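Local structure of DNA polymerase III subunit beta (Pseudomonas aeruginosa, 4TSZ) at residues G260-L265 with D328-I333; E267-T272 with L292-N297; A273-E278 with A296-Q301; K279-R284 with N322-L327; S348-E353 with A360-P365. The protein forms a dimeric sliding clamp that tethers DNA polymerases and other proteins to DNA and so confers processivity on them. All coordinates share one frame; numbering follows the deposited sequence. Where two conformers were deposited one is given.

Contact 1: G260-L265 with D328-I333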
# COMPACT_ATOMS: atom_id res chain seq x y z
N GLY E 260 -18.91 24.75 -14.71
CA GLY E 260 -18.42 24.86 -13.35
C GLY E 260 -16.94 24.61 -13.25
O GLY E 260 -16.31 24.15 -14.21
N ASP E 261 -16.37 24.95 -12.10
CA ASP E 261 -14.96 24.73 -11.81
C ASP E 261 -14.81 23.27 -11.40
O ASP E 261 -15.47 22.82 -10.46
CB ASP E 261 -14.48 25.68 -10.70
CG ASP E 261 -12.98 25.58 -10.44
OD1 ASP E 261 -12.22 26.24 -11.16
OD2 ASP E 261 -12.58 24.81 -9.56
N ARG E 262 -13.95 22.51 -12.12
CA ARG E 262 -13.70 21.09 -11.86
C ARG E 262 -13.28 20.83 -10.40
O ARG E 262 -13.85 19.97 -9.75
CB ARG E 262 -12.66 20.53 -12.84
CG ARG E 262 -12.59 19.00 -12.83
CD ARG E 262 -11.19 18.51 -13.16
NE ARG E 262 -10.24 18.77 -12.07
CZ ARG E 262 -10.03 17.94 -11.04
NH1 ARG E 262 -10.71 16.81 -10.94
NH2 ARG E 262 -9.14 18.25 -10.11
N GLN E 263 -12.31 21.61 -9.89
CA GLN E 263 -11.81 21.48 -8.51
C GLN E 263 -12.88 21.78 -7.46
O GLN E 263 -13.01 21.01 -6.52
CB GLN E 263 -10.60 22.37 -8.27
CG GLN E 263 -9.27 21.68 -8.54
CD GLN E 263 -8.08 22.47 -8.06
OE1 GLN E 263 -7.09 22.60 -8.75
NE2 GLN E 263 -8.12 22.96 -6.82
N GLN E 264 -13.64 22.87 -7.63
CA GLN E 264 -14.71 23.26 -6.70
C GLN E 264 -15.78 22.17 -6.63
O GLN E 264 -16.22 21.83 -5.54
CB GLN E 264 -15.35 24.59 -7.12
CG GLN E 264 -14.52 25.82 -6.79
CD GLN E 264 -15.37 27.06 -6.92
OE1 GLN E 264 -15.73 27.50 -8.01
NE2 GLN E 264 -15.74 27.63 -5.79
N LEU E 265 -16.19 21.63 -7.79
CA LEU E 265 -17.19 20.57 -7.86
C LEU E 265 -16.67 19.28 -7.24
O LEU E 265 -17.39 18.66 -6.47
CB LEU E 265 -17.69 20.34 -9.30
CG LEU E 265 -18.55 21.48 -9.88
CD1 LEU E 265 -18.68 21.36 -11.39
CD2 LEU E 265 -19.94 21.53 -9.23
N ASP E 328 -15.67 10.00 -10.34
CA ASP E 328 -14.93 9.25 -11.35
C ASP E 328 -14.73 10.08 -12.62
O ASP E 328 -13.62 10.13 -13.15
CB ASP E 328 -15.65 7.95 -11.71
CG ASP E 328 -15.59 6.86 -10.68
OD1 ASP E 328 -14.75 6.97 -9.75
OD2 ASP E 328 -16.39 5.92 -10.77
N VAL E 329 -15.80 10.77 -13.08
CA VAL E 329 -15.77 11.62 -14.26
C VAL E 329 -14.83 12.82 -14.03
O VAL E 329 -13.98 13.10 -14.88
CB VAL E 329 -17.19 12.07 -14.69
CG1 VAL E 329 -17.11 13.14 -15.79
CG2 VAL E 329 -18.02 10.89 -15.16
N LEU E 330 -15.01 13.52 -12.90
CA LEU E 330 -14.20 14.70 -12.58
C LEU E 330 -12.71 14.39 -12.50
O LEU E 330 -11.90 15.22 -12.92
CB LEU E 330 -14.72 15.42 -11.32
CG LEU E 330 -16.11 16.06 -11.43
CD1 LEU E 330 -16.57 16.54 -10.10
CD2 LEU E 330 -16.14 17.20 -12.45
N GLY E 331 -12.38 13.18 -12.04
CA GLY E 331 -11.01 12.68 -11.92
C GLY E 331 -10.28 12.51 -13.23
O GLY E 331 -9.05 12.43 -13.24
N VAL E 332 -11.01 12.45 -14.36
CA VAL E 332 -10.43 12.33 -15.70
C VAL E 332 -10.54 13.60 -16.57
O VAL E 332 -9.96 13.65 -17.66
CB VAL E 332 -10.83 11.03 -16.45
CG1 VAL E 332 -10.39 9.78 -15.69
CG2 VAL E 332 -12.33 10.99 -16.75
N ILE E 333 -11.28 14.63 -16.11
CA ILE E 333 -11.40 15.91 -16.83
C ILE E 333 -10.05 16.67 -16.66
O ILE E 333 -9.63 16.93 -15.54
CB ILE E 333 -12.63 16.73 -16.33
CG1 ILE E 333 -13.99 16.01 -16.60
CG2 ILE E 333 -12.62 18.21 -16.82
CD1 ILE E 333 -14.49 15.92 -18.10
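Arg-262, in the first turn of its helix, reaches across to the backbone of Leu-330 in the last part of helix 323-330, and one polar bond joins the two. NH1 of Arg-262 donates to the carbonyl O of Leu-330 at 2.8 Å, with an N-H...O angle of 144°. The donor stands well above the carbonyl plane, 64° out of it, and the oxygen lies somewhat tilted from the guanidinium plane. CG of Arg-262 is anti to the backbone N (chi1 -167°), and bends at chi2 and chi3 turn CD and NE toward Leu-330 and Ile-333; CD comes within 3.3 Å of Ile-333 O.

The apolar part of the same side chain packs as well. CD of Arg-262 lies 3.9 Å from Ile-333 CB, while its CG meets Leu-330 CD2 at 4.0 Å; the arginine and leucine side chains slide past each other in opposite directions. The other methyl of the leucine, Leu-330 CD1, rests on Leu-265 CB at 4.0 Å.

A capping bond fixes the start of the first helix: Asp-261, at the N-cap, accepts from Gln-264 N at OD2 through its anti lone pair (2.9 Å).

Beneath both segments runs strand 337-342, whose Val-338 touches Leu-265, Leu-330 and Ile-333. Leu-330 also packs on Phe-269 of helix 262-273, and Val-329 turns to Tyr-361 and Val-363 of strand 359-363, so the two helices lie together over the sheet that the C-terminal domain shares with the central domain.

Contact 2: E267-T272 with L292-N297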
# COMPACT_ATOMS: atom_id res chain seq x y z
N GLU E 267 -14.28 18.96 -4.93
CA GLU E 267 -14.13 19.18 -3.48
C GLU E 267 -15.47 19.10 -2.75
O GLU E 267 -15.55 18.45 -1.70
CB GLU E 267 -13.42 20.51 -3.19
CG GLU E 267 -11.93 20.46 -3.46
CD GLU E 267 -11.27 21.77 -3.87
OE1 GLU E 267 -10.08 21.74 -4.25
OE2 GLU E 267 -11.95 22.83 -3.82
N ALA E 268 -16.51 19.74 -3.32
CA ALA E 268 -17.87 19.74 -2.77
C ALA E 268 -18.49 18.35 -2.82
O ALA E 268 -19.13 17.94 -1.86
CB ALA E 268 -18.74 20.73 -3.51
N PHE E 269 -18.29 17.61 -3.95
CA PHE E 269 -18.78 16.23 -4.08
C PHE E 269 -18.08 15.31 -3.07
O PHE E 269 -18.74 14.51 -2.44
CB PHE E 269 -18.66 15.70 -5.53
CG PHE E 269 -19.61 16.30 -6.55
CD1 PHE E 269 -20.89 16.70 -6.19
CD2 PHE E 269 -19.24 16.40 -7.88
CE1 PHE E 269 -21.76 17.26 -7.14
CE2 PHE E 269 -20.11 16.96 -8.83
CZ PHE E 269 -21.36 17.38 -8.45
N SER E 270 -16.75 15.47 -2.88
CA SER E 270 -15.98 14.67 -1.91
C SER E 270 -16.45 14.92 -0.47
O SER E 270 -16.61 13.95 0.29
CB SER E 270 -14.48 14.97 -2.02
OG SER E 270 -13.95 14.53 -3.25
N ARG E 271 -16.71 16.20 -0.09
CA ARG E 271 -17.18 16.56 1.26
C ARG E 271 -18.55 15.95 1.54
O ARG E 271 -18.72 15.31 2.57
CB ARG E 271 -17.23 18.08 1.46
CG ARG E 271 -15.86 18.71 1.65
CD ARG E 271 -15.93 20.16 2.05
NE ARG E 271 -16.23 21.04 0.92
CZ ARG E 271 -15.30 21.64 0.18
NH1 ARG E 271 -14.01 21.44 0.42
NH2 ARG E 271 -15.66 22.44 -0.81
N THR E 272 -19.51 16.15 0.61
CA THR E 272 -20.87 15.62 0.76
C THR E 272 -20.92 14.09 0.76
O THR E 272 -21.71 13.51 1.51
CB THR E 272 -21.87 16.27 -0.22
OG1 THR E 272 -21.46 16.00 -1.56
CG2 THR E 272 -22.02 17.78 -0.00
N LEU E 292 -25.48 25.64 -7.75
CA LEU E 292 -25.67 24.20 -7.60
C LEU E 292 -25.65 23.85 -6.11
O LEU E 292 -24.61 23.96 -5.46
CB LEU E 292 -24.65 23.37 -8.40
CG LEU E 292 -24.88 21.84 -8.36
CD1 LEU E 292 -26.07 21.44 -9.23
CD2 LEU E 292 -23.64 21.09 -8.79
N LYS E 293 -26.81 23.44 -5.58
CA LYS E 293 -26.94 23.01 -4.19
C LYS E 293 -26.77 21.49 -4.17
O LYS E 293 -27.40 20.79 -4.97
CB LYS E 293 -28.31 23.39 -3.59
CG LYS E 293 -28.53 24.89 -3.41
CD LYS E 293 -29.90 25.13 -2.76
CE LYS E 293 -30.31 26.58 -2.75
NZ LYS E 293 -31.64 26.77 -2.09
N ILE E 294 -25.88 20.98 -3.29
CA ILE E 294 -25.61 19.55 -3.14
C ILE E 294 -26.00 19.09 -1.75
O ILE E 294 -25.61 19.71 -0.76
CB ILE E 294 -24.13 19.18 -3.47
CG1 ILE E 294 -23.66 19.84 -4.79
CG2 ILE E 294 -23.92 17.64 -3.49
CD1 ILE E 294 -22.20 20.13 -4.83
N GLN E 295 -26.76 18.00 -1.67
CA GLN E 295 -27.18 17.43 -0.40
C GLN E 295 -26.96 15.92 -0.39
O GLN E 295 -27.17 15.25 -1.40
CB GLN E 295 -28.64 17.79 -0.10
CG GLN E 295 -29.10 17.46 1.31
CD GLN E 295 -30.31 16.55 1.29
OE1 GLN E 295 -30.23 15.37 0.90
NE2 GLN E 295 -31.44 17.08 1.72
N ALA E 296 -26.52 15.40 0.76
CA ALA E 296 -26.31 13.97 0.99
C ALA E 296 -26.76 13.59 2.39
O ALA E 296 -26.51 14.33 3.35
CB ALA E 296 -24.86 13.61 0.79
N ASN E 297 -27.41 12.43 2.50
CA ASN E 297 -27.84 11.88 3.79
C ASN E 297 -27.71 10.37 3.81
O ASN E 297 -27.63 9.73 2.76
CB ASN E 297 -29.21 12.39 4.27
CG ASN E 297 -30.33 12.21 3.28
OD1 ASN E 297 -30.78 11.10 3.01
ND2 ASN E 297 -30.83 13.32 2.76
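Helix-on-sheet packing in the C-terminal clamp domain brings Ala-268, Phe-269 and Thr-272 of helix 262-273 down on Leu-292, Ile-294 and Ala-296, alternate residues of strand 291-297. The segment axes run nearly parallel, 21° apart, with a closest approach of 8.7 Å.

Ile-294 is the central side chain. Its CG1 is anti to the carbonyl carbon (chi1 -47°), and CD1, at the end of that branch, touches both Ala-268 CB at 3.8 Å and Phe-269 CE1 at 3.7 Å. The phenylalanine and isoleucine side chains cross at about a right angle, with the methyl approaching the ring obliquely. The other branch, Ile-294 CG2, turns to Thr-272 and touches its OG1 at 3.5 Å, again with the side chains crossing at about a right angle. Farther back on the strand, Leu-292 CD2 meets the tip of the ring, Phe-269 CZ, at 4.4 Å.

At the C-terminal end of the helix the spacing narrows: Ala-296 CB lies 3.2 Å from Thr-272 O and 4.1 Å from Thr-272 CB. Besides touching Ile-294, the OG1 of Thr-272 lies near the carbonyls of Ala-268 and Phe-269 in its own helix, its bond unsettled between the two.

Phe-269 further touches Ile-283 of strand 282-288 and Val-323 and Leu-327 of helix 323-330. Ala-268 packs on Glu-306 and Val-308 of strand 303-309, on the other side of strand 291-297.

Contact 3: A273-E278 with A296-Q301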
# COMPACT_ATOMS: atom_id res chain seq x y z
N ALA E 273 -20.05 13.43 -0.05
CA ALA E 273 -19.94 11.97 -0.17
C ALA E 273 -19.74 11.27 1.17
O ALA E 273 -20.28 10.17 1.36
CB ALA E 273 -18.82 11.60 -1.13
N ILE E 274 -19.00 11.91 2.11
CA ILE E 274 -18.74 11.42 3.48
C ILE E 274 -20.05 11.03 4.19
O ILE E 274 -20.12 9.99 4.84
CB ILE E 274 -17.88 12.43 4.30
CG1 ILE E 274 -16.49 12.64 3.63
CG2 ILE E 274 -17.71 11.99 5.78
CD1 ILE E 274 -15.79 13.96 3.96
N LEU E 275 -21.10 11.86 4.02
CA LEU E 275 -22.40 11.60 4.63
C LEU E 275 -23.46 10.97 3.72
O LEU E 275 -24.64 10.93 4.09
CB LEU E 275 -22.89 12.81 5.44
CG LEU E 275 -21.93 13.29 6.54
CD1 LEU E 275 -22.51 14.45 7.31
CD2 LEU E 275 -21.51 12.14 7.48
N SER E 276 -23.05 10.44 2.56
CA SER E 276 -23.96 9.74 1.66
C SER E 276 -24.01 8.27 2.11
O SER E 276 -23.11 7.81 2.83
CB SER E 276 -23.51 9.85 0.21
OG SER E 276 -22.36 9.07 -0.06
N ASN E 277 -25.06 7.53 1.70
CA ASN E 277 -25.23 6.10 1.98
C ASN E 277 -23.97 5.36 1.48
O ASN E 277 -23.54 5.60 0.35
CB ASN E 277 -26.48 5.59 1.26
CG ASN E 277 -26.88 4.18 1.62
OD1 ASN E 277 -26.19 3.20 1.31
ND2 ASN E 277 -28.02 4.04 2.25
N GLU E 278 -23.35 4.54 2.33
CA GLU E 278 -22.12 3.82 2.01
C GLU E 278 -22.25 2.86 0.82
O GLU E 278 -21.29 2.65 0.08
CB GLU E 278 -21.56 3.12 3.25
N ALA E 296 -26.52 15.40 0.76
CA ALA E 296 -26.31 13.97 0.99
C ALA E 296 -26.76 13.59 2.39
O ALA E 296 -26.51 14.33 3.35
CB ALA E 296 -24.86 13.61 0.79
N ASN E 297 -27.41 12.43 2.50
CA ASN E 297 -27.84 11.88 3.79
C ASN E 297 -27.71 10.37 3.81
O ASN E 297 -27.63 9.73 2.76
CB ASN E 297 -29.21 12.39 4.27
CG ASN E 297 -30.33 12.21 3.28
OD1 ASN E 297 -30.78 11.10 3.01
ND2 ASN E 297 -30.83 13.32 2.76
N ASN E 298 -27.59 9.81 5.02
CA ASN E 298 -27.38 8.39 5.20
C ASN E 298 -28.47 7.76 6.12
O ASN E 298 -29.30 8.51 6.64
CB ASN E 298 -25.93 8.14 5.70
CG ASN E 298 -25.59 8.71 7.07
OD1 ASN E 298 -26.46 8.96 7.91
ND2 ASN E 298 -24.30 8.84 7.34
N PRO E 299 -28.50 6.41 6.33
CA PRO E 299 -29.55 5.83 7.20
C PRO E 299 -29.55 6.32 8.66
O PRO E 299 -30.61 6.32 9.28
CB PRO E 299 -29.30 4.32 7.10
CG PRO E 299 -28.50 4.14 5.85
CD PRO E 299 -27.62 5.35 5.80
N GLU E 300 -28.39 6.78 9.19
CA GLU E 300 -28.24 7.31 10.55
C GLU E 300 -28.79 8.75 10.66
O GLU E 300 -28.70 9.36 11.73
CB GLU E 300 -26.77 7.27 11.02
CG GLU E 300 -26.10 5.91 10.94
CD GLU E 300 -25.07 5.81 9.82
OE1 GLU E 300 -25.47 5.48 8.68
OE2 GLU E 300 -23.88 6.07 10.08
N GLN E 301 -29.37 9.28 9.56
CA GLN E 301 -29.93 10.63 9.44
C GLN E 301 -28.90 11.77 9.53
O GLN E 301 -29.26 12.92 9.78
CB GLN E 301 -31.20 10.83 10.31
CG GLN E 301 -32.40 10.05 9.79
CD GLN E 301 -33.55 10.02 10.76
OE1 GLN E 301 -33.52 9.33 11.79
NE2 GLN E 301 -34.63 10.72 10.43
O HOH W 1 -22.17 8.15 5.24
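Leu-275 and Ser-276 lie against the backbone of Ala-296 to Asn-298 where two type I turns come together, Ala-273 to Ser-276 in the loop that follows helix 262-273 and Asn-298 to Gln-301 after the strand. Each turn is closed by a 3.0 Å backbone bond, Ser-276 N to Ala-273 O and Gln-301 N to Asn-298 O. The two segments approach to 4.5 Å between the CA atoms of Asn-277 and Asn-298. Despite this closeness they do not pair as strands: Leu-275 O lies 3.3 Å from Asn-298 N, but the N-H does not point at it.

A water joins the segments instead. It donates to Ile-274 O and, at 2.6 Å, to Ser-276 O, and accepts from Asn-298 ND2. That amide nitrogen has a second partner in Glu-302.

Ser-276 OG is held between the backbone N and the carbonyl carbon (chi1 72°) and donates to Ala-273 O at 2.7 Å, in the carbonyl plane and on a lone pair. The same carbonyl therefore takes two donors from one residue, and Ser-276 CB is left to meet Ala-296 CB at 4.0 Å. Asn-277 crosses Pro-299 at about a right angle, its ND2 lying 3.6 Å from Pro-299 CG; its OD1 accepts from the backbone N of Lys-279 and Tyr-280.

Leu-275 also packs on Thr-108 of the second subunit, and Glu-300 forms a salt bridge with Lys-75 of that subunit. The two type I turns, linked by the water, thus lie at the head-to-tail dimer interface that closes the clamp ring.

Contact 4: K279-R284 with N322-L327; sequences KYRGIR and NVSYLL
Arg-281 sets its CG anti to the carbonyl carbon (chi1 -58°), and bends at chi2 and chi3 carry CD and then NE toward Ser-324. The guanidinium then grips one oxygen side-on: NE donates to Ser-324 OG at 2.7 Å and NH2 to the same atom at 3.0 Å, with the oxygen close to the guanidinium plane. One face of that plane is covered by Val-323 CG1, offset toward the rim.

The backbone adds a straight bond, Val-323 N to Arg-281 O at 2.8 Å (170° at the hydrogen), nearly in line with the C=O. Beside it Gly-282 and Asn-322 form an antiparallel non-hydrogen-bonded pair. Asn-322 caps the helix it precedes, its OD1 accepting from Tyr-325 N at 3.2 Å from above the amide plane.

On the buried side Ile-283 and Val-323 cross at about a right angle, with Ile-283 CG2 3.7 Å from Val-323 CB; Ile-283 CD1 goes on to Leu-326 CD1 at 4.0 Å.

Ile-283 also packs on Ile-294 and Ala-296 of strand 291-297. Asn-322 and Tyr-325 touch the bound peptide, placing this junction of strand 317-322 and helix 323-330 beside the peptide site.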
# COMPACT_ATOMS: atom_id res chain seq x y z
N LYS E 279 -23.45 2.29 0.64
CA LYS E 279 -23.75 1.36 -0.44
C LYS E 279 -24.28 2.07 -1.69
O LYS E 279 -23.73 1.89 -2.78
CB LYS E 279 -24.75 0.28 0.03
N TYR E 280 -25.33 2.89 -1.53
CA TYR E 280 -25.98 3.56 -2.65
C TYR E 280 -25.36 4.86 -3.15
O TYR E 280 -25.55 5.21 -4.32
CB TYR E 280 -27.51 3.58 -2.48
CG TYR E 280 -28.05 2.19 -2.23
CD1 TYR E 280 -28.12 1.25 -3.26
CD2 TYR E 280 -28.40 1.78 -0.95
CE1 TYR E 280 -28.55 -0.05 -3.02
CE2 TYR E 280 -28.84 0.48 -0.70
CZ TYR E 280 -28.92 -0.43 -1.74
OH TYR E 280 -29.36 -1.71 -1.51
N ARG E 281 -24.58 5.55 -2.29
CA ARG E 281 -23.79 6.76 -2.62
C ARG E 281 -24.58 7.89 -3.30
O ARG E 281 -24.03 8.67 -4.08
CB ARG E 281 -22.55 6.34 -3.44
CG ARG E 281 -21.65 5.33 -2.70
CD ARG E 281 -20.73 6.02 -1.70
NE ARG E 281 -19.74 6.84 -2.41
CZ ARG E 281 -18.89 7.70 -1.84
NH1 ARG E 281 -18.93 7.92 -0.53
NH2 ARG E 281 -18.01 8.35 -2.59
N GLY E 282 -25.87 7.98 -2.97
CA GLY E 282 -26.77 8.96 -3.55
C GLY E 282 -26.62 10.35 -2.98
O GLY E 282 -26.51 10.53 -1.76
N ILE E 283 -26.60 11.33 -3.88
CA ILE E 283 -26.58 12.76 -3.56
C ILE E 283 -27.70 13.42 -4.33
O ILE E 283 -28.13 12.91 -5.38
CB ILE E 283 -25.21 13.45 -3.78
CG1 ILE E 283 -24.74 13.40 -5.25
CG2 ILE E 283 -24.16 12.94 -2.78
CD1 ILE E 283 -23.74 14.42 -5.64
N ARG E 284 -28.20 14.53 -3.81
CA ARG E 284 -29.24 15.31 -4.46
C ARG E 284 -28.64 16.63 -4.94
O ARG E 284 -27.95 17.32 -4.20
CB ARG E 284 -30.43 15.54 -3.53
CG ARG E 284 -31.61 16.25 -4.20
CD ARG E 284 -32.65 16.69 -3.20
NE ARG E 284 -32.14 17.74 -2.31
CZ ARG E 284 -32.81 18.24 -1.28
NH1 ARG E 284 -34.02 17.80 -0.98
NH2 ARG E 284 -32.26 19.20 -0.53
N ASN E 322 -25.30 9.09 -8.24
CA ASN E 322 -24.33 8.35 -7.44
C ASN E 322 -23.08 9.26 -7.48
O ASN E 322 -22.58 9.57 -8.57
CB ASN E 322 -24.07 6.95 -8.06
CG ASN E 322 -22.94 6.16 -7.41
OD1 ASN E 322 -21.87 6.68 -7.12
ND2 ASN E 322 -23.12 4.88 -7.24
N VAL E 323 -22.66 9.76 -6.30
CA VAL E 323 -21.54 10.69 -6.14
C VAL E 323 -20.19 10.12 -6.61
O VAL E 323 -19.39 10.86 -7.17
CB VAL E 323 -21.48 11.35 -4.72
CG1 VAL E 323 -21.16 10.35 -3.63
CG2 VAL E 323 -20.52 12.55 -4.69
N SER E 324 -19.98 8.79 -6.41
CA SER E 324 -18.77 8.10 -6.87
C SER E 324 -18.68 8.17 -8.39
O SER E 324 -17.59 8.40 -8.90
CB SER E 324 -18.74 6.66 -6.37
OG SER E 324 -18.71 6.62 -4.95
N TYR E 325 -19.82 8.03 -9.11
CA TYR E 325 -19.86 8.12 -10.58
C TYR E 325 -19.47 9.52 -11.06
O TYR E 325 -18.76 9.64 -12.06
CB TYR E 325 -21.24 7.72 -11.16
CG TYR E 325 -21.66 6.28 -10.97
CD1 TYR E 325 -20.74 5.30 -10.59
CD2 TYR E 325 -22.97 5.87 -11.23
CE1 TYR E 325 -21.12 3.97 -10.44
CE2 TYR E 325 -23.36 4.55 -11.08
CZ TYR E 325 -22.43 3.60 -10.69
OH TYR E 325 -22.83 2.29 -10.53
N LEU E 326 -19.91 10.57 -10.33
CA LEU E 326 -19.57 11.95 -10.67
C LEU E 326 -18.09 12.24 -10.38
O LEU E 326 -17.43 12.87 -11.21
CB LEU E 326 -20.49 12.96 -9.95
CG LEU E 326 -22.01 12.86 -10.22
CD1 LEU E 326 -22.74 13.93 -9.47
CD2 LEU E 326 -22.34 12.97 -11.72
N LEU E 327 -17.58 11.73 -9.23
CA LEU E 327 -16.17 11.88 -8.84
C LEU E 327 -15.24 11.17 -9.84
O LEU E 327 -14.19 11.72 -10.20
CB LEU E 327 -15.93 11.43 -7.39
CG LEU E 327 -16.45 12.39 -6.32
CD1 LEU E 327 -16.66 11.68 -5.00
CD2 LEU E 327 -15.54 13.62 -6.17

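Contact 5: S348-E353 with A360-P365; sequences SALVHE and AYVVMP
Val-351 and Tyr-361 face each other on the inner side of the hairpin, CB to CB at 4.1 Å, with Ala-349 and Val-363 as the next pair on that side. The opposite face carries Leu-350 and Val-362, whose side chains cross at a slant. Leu-350 CG is anti to the backbone N (chi1 176°), and its CD1 lies 4.1 Å from Val-362 CG2 and 4.2 Å from Ala-360 CB. CE1 of the His-352 ring approaches Ala-360 CB obliquely at 3.6 Å, while its ND1 donates to the carbonyl O of Ser-359, just before the segment on the partner strand.

Four backbone bonds tie the antiparallel strands. Ala-349 and Val-363 exchange N-H and C=O in both directions, and so do Val-351 and Tyr-361, where Val-351 N to Tyr-361 O is 2.7 Å. Between them Val-362 CA approaches Ala-349 O at 3.3 Å in a CA-H...O contact.

At the polar edge Tyr-361 OH takes a bond from a water at 2.8 Å, which also reaches Glu-353 OE2 weakly; the hydroxyl further bonds to Arg-142 O, and Glu-353 forms a salt bridge with Arg-142. At the other end Ser-348, Val-362, Met-364 and Pro-365 touch the bound peptide, Pro-365 through backbone bonds.

The hairpin lies between strands 337-342 and 177-184 in a sheet that spans two clamp domains, and helix 323-330 covers its inner face through Val-329 and Tyr-325.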
# COMPACT_ATOMS: atom_id res chain seq x y z
N SER E 348 -30.04 11.21 -18.31
CA SER E 348 -28.58 11.22 -18.15
C SER E 348 -27.95 12.61 -18.16
O SER E 348 -28.48 13.53 -18.79
CB SER E 348 -27.94 10.41 -19.27
OG SER E 348 -27.64 9.09 -18.85
N ALA E 349 -26.78 12.74 -17.51
CA ALA E 349 -25.96 13.93 -17.51
C ALA E 349 -24.90 13.64 -18.58
O ALA E 349 -24.44 12.50 -18.67
CB ALA E 349 -25.28 14.12 -16.17
N LEU E 350 -24.58 14.62 -19.41
CA LEU E 350 -23.51 14.52 -20.40
C LEU E 350 -22.41 15.44 -19.91
O LEU E 350 -22.68 16.58 -19.52
CB LEU E 350 -23.99 14.93 -21.80
CG LEU E 350 -22.94 14.96 -22.95
CD1 LEU E 350 -22.30 13.58 -23.21
CD2 LEU E 350 -23.57 15.50 -24.24
N VAL E 351 -21.18 14.91 -19.83
CA VAL E 351 -20.05 15.67 -19.31
C VAL E 351 -18.91 15.73 -20.34
O VAL E 351 -18.59 14.73 -20.98
CB VAL E 351 -19.58 15.15 -17.92
CG1 VAL E 351 -18.61 16.13 -17.26
CG2 VAL E 351 -20.76 14.88 -16.99
N HIS E 352 -18.32 16.92 -20.48
CA HIS E 352 -17.20 17.18 -21.39
C HIS E 352 -16.18 18.07 -20.71
O HIS E 352 -16.50 18.77 -19.75
CB HIS E 352 -17.69 17.96 -22.63
CG HIS E 352 -18.62 17.24 -23.54
ND1 HIS E 352 -18.26 16.07 -24.18
CD2 HIS E 352 -19.84 17.62 -23.98
CE1 HIS E 352 -19.29 15.74 -24.94
NE2 HIS E 352 -20.27 16.65 -24.86
N GLU E 353 -14.98 18.13 -21.31
CA GLU E 353 -13.94 19.08 -20.94
C GLU E 353 -14.44 20.44 -21.45
O GLU E 353 -15.35 20.48 -22.28
CB GLU E 353 -12.60 18.73 -21.59
CG GLU E 353 -11.95 17.49 -21.02
CD GLU E 353 -10.48 17.28 -21.36
OE1 GLU E 353 -10.06 17.63 -22.48
OE2 GLU E 353 -9.76 16.74 -20.49
N ALA E 360 -16.30 12.30 -23.79
CA ALA E 360 -17.71 12.40 -23.44
C ALA E 360 -18.06 11.38 -22.36
O ALA E 360 -17.65 10.22 -22.44
CB ALA E 360 -18.59 12.23 -24.67
N TYR E 361 -18.76 11.83 -21.32
CA TYR E 361 -19.13 11.01 -20.17
C TYR E 361 -20.61 11.08 -19.93
O TYR E 361 -21.17 12.17 -19.88
CB TYR E 361 -18.34 11.42 -18.92
CG TYR E 361 -16.85 11.41 -19.18
CD1 TYR E 361 -16.11 10.23 -19.09
CD2 TYR E 361 -16.19 12.56 -19.60
CE1 TYR E 361 -14.75 10.20 -19.40
CE2 TYR E 361 -14.83 12.54 -19.91
CZ TYR E 361 -14.11 11.36 -19.81
OH TYR E 361 -12.77 11.33 -20.09
N VAL E 362 -21.24 9.92 -19.81
CA VAL E 362 -22.69 9.82 -19.63
C VAL E 362 -22.97 9.17 -18.28
O VAL E 362 -22.39 8.13 -17.98
CB VAL E 362 -23.33 9.04 -20.80
CG1 VAL E 362 -24.85 9.00 -20.67
CG2 VAL E 362 -22.93 9.64 -22.15
N VAL E 363 -23.80 9.81 -17.43
CA VAL E 363 -24.14 9.26 -16.12
C VAL E 363 -25.66 9.22 -15.99
O VAL E 363 -26.29 10.28 -15.97
CB VAL E 363 -23.48 10.01 -14.92
CG1 VAL E 363 -23.79 9.30 -13.60
CG2 VAL E 363 -21.97 10.14 -15.09
N MET E 364 -26.25 8.02 -15.85
CA MET E 364 -27.69 7.88 -15.61
C MET E 364 -27.97 8.34 -14.17
O MET E 364 -27.19 8.03 -13.25
CB MET E 364 -28.18 6.43 -15.77
CG MET E 364 -28.49 6.03 -17.20
SD MET E 364 -29.64 7.14 -18.10
CE MET E 364 -31.20 6.63 -17.42
N PRO E 365 -29.07 9.08 -13.94
CA PRO E 365 -29.38 9.52 -12.57
C PRO E 365 -29.96 8.41 -11.69
O PRO E 365 -30.12 7.26 -12.11
CB PRO E 365 -30.40 10.65 -12.80
CG PRO E 365 -31.10 10.27 -14.04
CD PRO E 365 -30.09 9.55 -14.90
O HOH W 2 -11.37 13.75 -20.19

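In the fold
All five contacts lie in the C-terminal clamp domain. Contacts 1 and 2 share helix 262-273, their centres about 13 Å apart, and meet where Leu-265 CD2 touches Leu-292 CD2 at 3.8 Å. Contacts 1 and 4 take successive parts of helix 323-330, which also packs on contact 5: Val-329 CG1 lies 3.7 Å from Val-351 CG1, and Tyr-325 CB 3.9 Å from Val-363 CG1. Contacts 4 and 5, with centres about 14 Å apart, both touch the bound peptide. Contact 3 continues contact 2 through Ala-296 and Asn-297 toward the second subunit; its centre is about 23 Å from that of contact 5, with the centre of contact 4 between them, about 10 Å from contact 3.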